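Local coordinates for protein MmeI (Methylophilus methylotrophus, PDB 5HR4) that recognises, cuts and methylates DNA as a Type IIL restriction-modification enzyme, probably transferring methyl from S-adenosyl-L-methionine to adenine N6, at a contact of chain A with DNA. Residues are numbered along the deposited sequence; one frame, centred on the assembly and turned at random.

A contact of chain A with DNA. Residues 314, 481-482, 570, 578, 580. With nucleotides of chain B.
Adenine DA7 enters the methyltransferase pocket with Trp570 across its C2 edge and His314 over one face; the NPPF motif of the N6-adenine methyltransferases, begun here by Asn481 and Pro482, faces its Watson-Crick edge. The base is unpaired, as expected for a target adenine flipped out of the duplex. Trp570 meets the six-membered ring of DA7 edge-to-face, the planes at 80°, with C2 of DA7 aimed at the indole and 3.4 Å from CZ3. The indole reaches there because CG lies anti to the backbone N and chi2 of -90° turns its flat side to the base. With alanine here, the C2 edge would probably lose its wall and the adenine would be freer to shift or turn, its Watson-Crick edge held less firmly against Asn481. His314 rests CB over the six-membered ring of DA7, 3.9 Å from its centroid, while ND1 sits above the N9–C4 bond and 3.5 Å from N9 of DA7. Its imidazole is well inclined to the base rather than stacked flat, and CE1 leans out towards C2' of the deoxyribose. Ala578 CB backs one face of that imidazole near its rim and also touches the sugar at C1'. On the opposite side of the base plane from His314, Val580 flanks the sugar edge, with CG1 3.4 Å from N3 of DA7 and CB against deoxyribose O4'. Asn481 reads the Watson-Crick edge: ND2 donates to N1 of DA7 over 3.2 Å, N1 lying 18° out of the amide plane, and OD1 takes a weak bond from the N6 amine. This pairing of donor and acceptor suits adenine. Pro482 O comes up to N6 of DA7, the likely methyl acceptor, 3.2 Å away, from the side of the base remote from His314, but the amine's N-H points elsewhere.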
ATOM      1  N   HIS A 314      -1.810  -2.446   8.063  1.00 29.06           N
ATOM      2  CA  HIS A 314      -0.836  -1.377   8.238  1.00 28.41           C
ATOM      3  C   HIS A 314      -1.575  -0.077   8.469  1.00 26.46           C
ATOM      4  O   HIS A 314      -2.342   0.356   7.607  1.00 27.52           O
ATOM      5  CB  HIS A 314       0.078  -1.293   7.026  1.00 30.80           C
ATOM      6  CG  HIS A 314       1.050  -2.423   6.969  1.00 33.22           C
ATOM      7  ND1 HIS A 314       1.023  -3.387   5.985  1.00 30.87           N
ATOM      8  CD2 HIS A 314       2.040  -2.775   7.822  1.00 29.69           C
ATOM      9  CE1 HIS A 314       1.986  -4.260   6.211  1.00 32.22           C
ATOM     10  NE2 HIS A 314       2.619  -3.909   7.318  1.00 31.18           N
ATOM     11  N   ASN A 481      -7.897   3.227   3.427  1.00 35.61           N
ATOM     12  CA  ASN A 481      -6.642   2.634   2.977  1.00 30.76           C
ATOM     13  C   ASN A 481      -6.794   1.117   2.932  1.00 28.51           C
ATOM     14  O   ASN A 481      -6.347   0.409   3.846  1.00 28.23           O
ATOM     15  CB  ASN A 481      -5.487   3.049   3.885  1.00 26.97           C
ATOM     16  CG  ASN A 481      -4.177   2.441   3.457  1.00 25.92           C
ATOM     17  OD1 ASN A 481      -3.998   2.060   2.295  1.00 23.31           O
ATOM     18  ND2 ASN A 481      -3.250   2.333   4.392  1.00 25.92           N
ATOM     19  N   PRO A 482      -7.380   0.587   1.862  1.00 27.72           N
ATOM     20  CA  PRO A 482      -7.656  -0.860   1.774  1.00 28.34           C
ATOM     21  C   PRO A 482      -6.387  -1.677   1.591  1.00 35.10           C
ATOM     22  O   PRO A 482      -5.362  -1.161   1.108  1.00 27.27           O
ATOM     23  CB  PRO A 482      -8.560  -0.969   0.534  1.00 31.49           C
ATOM     24  CG  PRO A 482      -9.007   0.430   0.233  1.00 29.59           C
ATOM     25  CD  PRO A 482      -7.926   1.330   0.717  1.00 27.20           C
ATOM     26  N   TRP A 570       5.752   4.753   1.568  1.00 22.13           N
ATOM     27  CA  TRP A 570       4.957   4.495   2.757  1.00 21.41           C
ATOM     28  C   TRP A 570       5.791   4.686   4.022  1.00 24.23           C
ATOM     29  O   TRP A 570       6.987   4.396   4.051  1.00 26.45           O
ATOM     30  CB  TRP A 570       4.415   3.058   2.721  1.00 23.51           C
ATOM     31  CG  TRP A 570       3.710   2.647   3.989  1.00 24.89           C
ATOM     32  CD1 TRP A 570       4.271   2.060   5.073  1.00 21.54           C
ATOM     33  CD2 TRP A 570       2.311   2.845   4.313  1.00 23.65           C
ATOM     34  NE1 TRP A 570       3.316   1.865   6.052  1.00 26.13           N
ATOM     35  CE2 TRP A 570       2.109   2.338   5.609  1.00 21.58           C
ATOM     36  CE3 TRP A 570       1.221   3.404   3.628  1.00 22.51           C
ATOM     37  CZ2 TRP A 570       0.861   2.345   6.234  1.00 24.29           C
ATOM     38  CZ3 TRP A 570      -0.015   3.422   4.246  1.00 27.06           C
ATOM     39  CH2 TRP A 570      -0.188   2.887   5.540  1.00 28.43           C
ATOM     40  N   ALA A 578       6.092  -1.209   6.606  1.00 23.88           N
ATOM     41  CA  ALA A 578       6.066  -1.928   5.339  1.00 26.67           C
ATOM     42  C   ALA A 578       6.850  -1.171   4.271  1.00 27.26           C
ATOM     43  O   ALA A 578       7.055   0.038   4.348  1.00 26.88           O
ATOM     44  CB  ALA A 578       4.629  -2.161   4.867  1.00 27.03           C
ATOM     45  N   VAL A 580       6.562  -0.370   0.637  1.00 33.51           N
ATOM     46  CA  VAL A 580       5.684  -0.284  -0.520  1.00 29.63           C
ATOM     47  C   VAL A 580       5.600   1.191  -0.894  1.00 29.67           C
ATOM     48  O   VAL A 580       5.825   2.072  -0.058  1.00 24.72           O
ATOM     49  CB  VAL A 580       4.297  -0.920  -0.204  1.00 24.55           C
ATOM     50  CG1 VAL A 580       3.679  -0.292   1.026  1.00 22.38           C
ATOM     51  CG2 VAL A 580       3.339  -0.871  -1.398  1.00 21.12           C
TER
ATOM     52  P    DA B   7       3.084  -7.859  -1.518  1.00 30.69           P
ATOM     53  OP1  DA B   7       3.147  -8.823  -0.384  1.00 25.69           O
ATOM     54  OP2  DA B   7       1.852  -7.783  -2.340  1.00 25.65           O
ATOM     55  O5'  DA B   7       3.501  -6.432  -0.970  1.00 30.66           O
ATOM     56  C5'  DA B   7       2.573  -5.495  -0.599  1.00 24.13           C
ATOM     57  C4'  DA B   7       3.223  -4.626   0.430  1.00 24.41           C
ATOM     58  O4'  DA B   7       2.323  -3.609   0.860  1.00 24.74           O
ATOM     59  C3'  DA B   7       3.683  -5.360   1.679  1.00 26.76           C
ATOM     60  O3'  DA B   7       4.949  -4.858   2.016  1.00 27.28           O
ATOM     61  C2'  DA B   7       2.620  -4.993   2.717  1.00 26.25           C
ATOM     62  C1'  DA B   7       2.210  -3.603   2.264  1.00 27.04           C
ATOM     63  N9   DA B   7       0.822  -3.244   2.523  1.00 28.76           N
ATOM     64  C8   DA B   7      -0.265  -4.038   2.363  1.00 26.87           C
ATOM     65  N7   DA B   7      -1.393  -3.431   2.587  1.00 28.44           N
ATOM     66  C5   DA B   7      -1.022  -2.131   2.889  1.00 30.34           C
ATOM     67  C6   DA B   7      -1.769  -0.967   3.215  1.00 28.00           C
ATOM     68  N6   DA B   7      -3.101  -0.945   3.308  1.00 28.36           N
ATOM     69  N1   DA B   7      -1.087   0.169   3.457  1.00 28.37           N
ATOM     70  C2   DA B   7       0.241   0.144   3.371  1.00 27.62           C
ATOM     71  N3   DA B   7       1.045  -0.881   3.064  1.00 31.01           N
ATOM     72  C4   DA B   7       0.338  -1.997   2.835  1.00 28.76           C
TER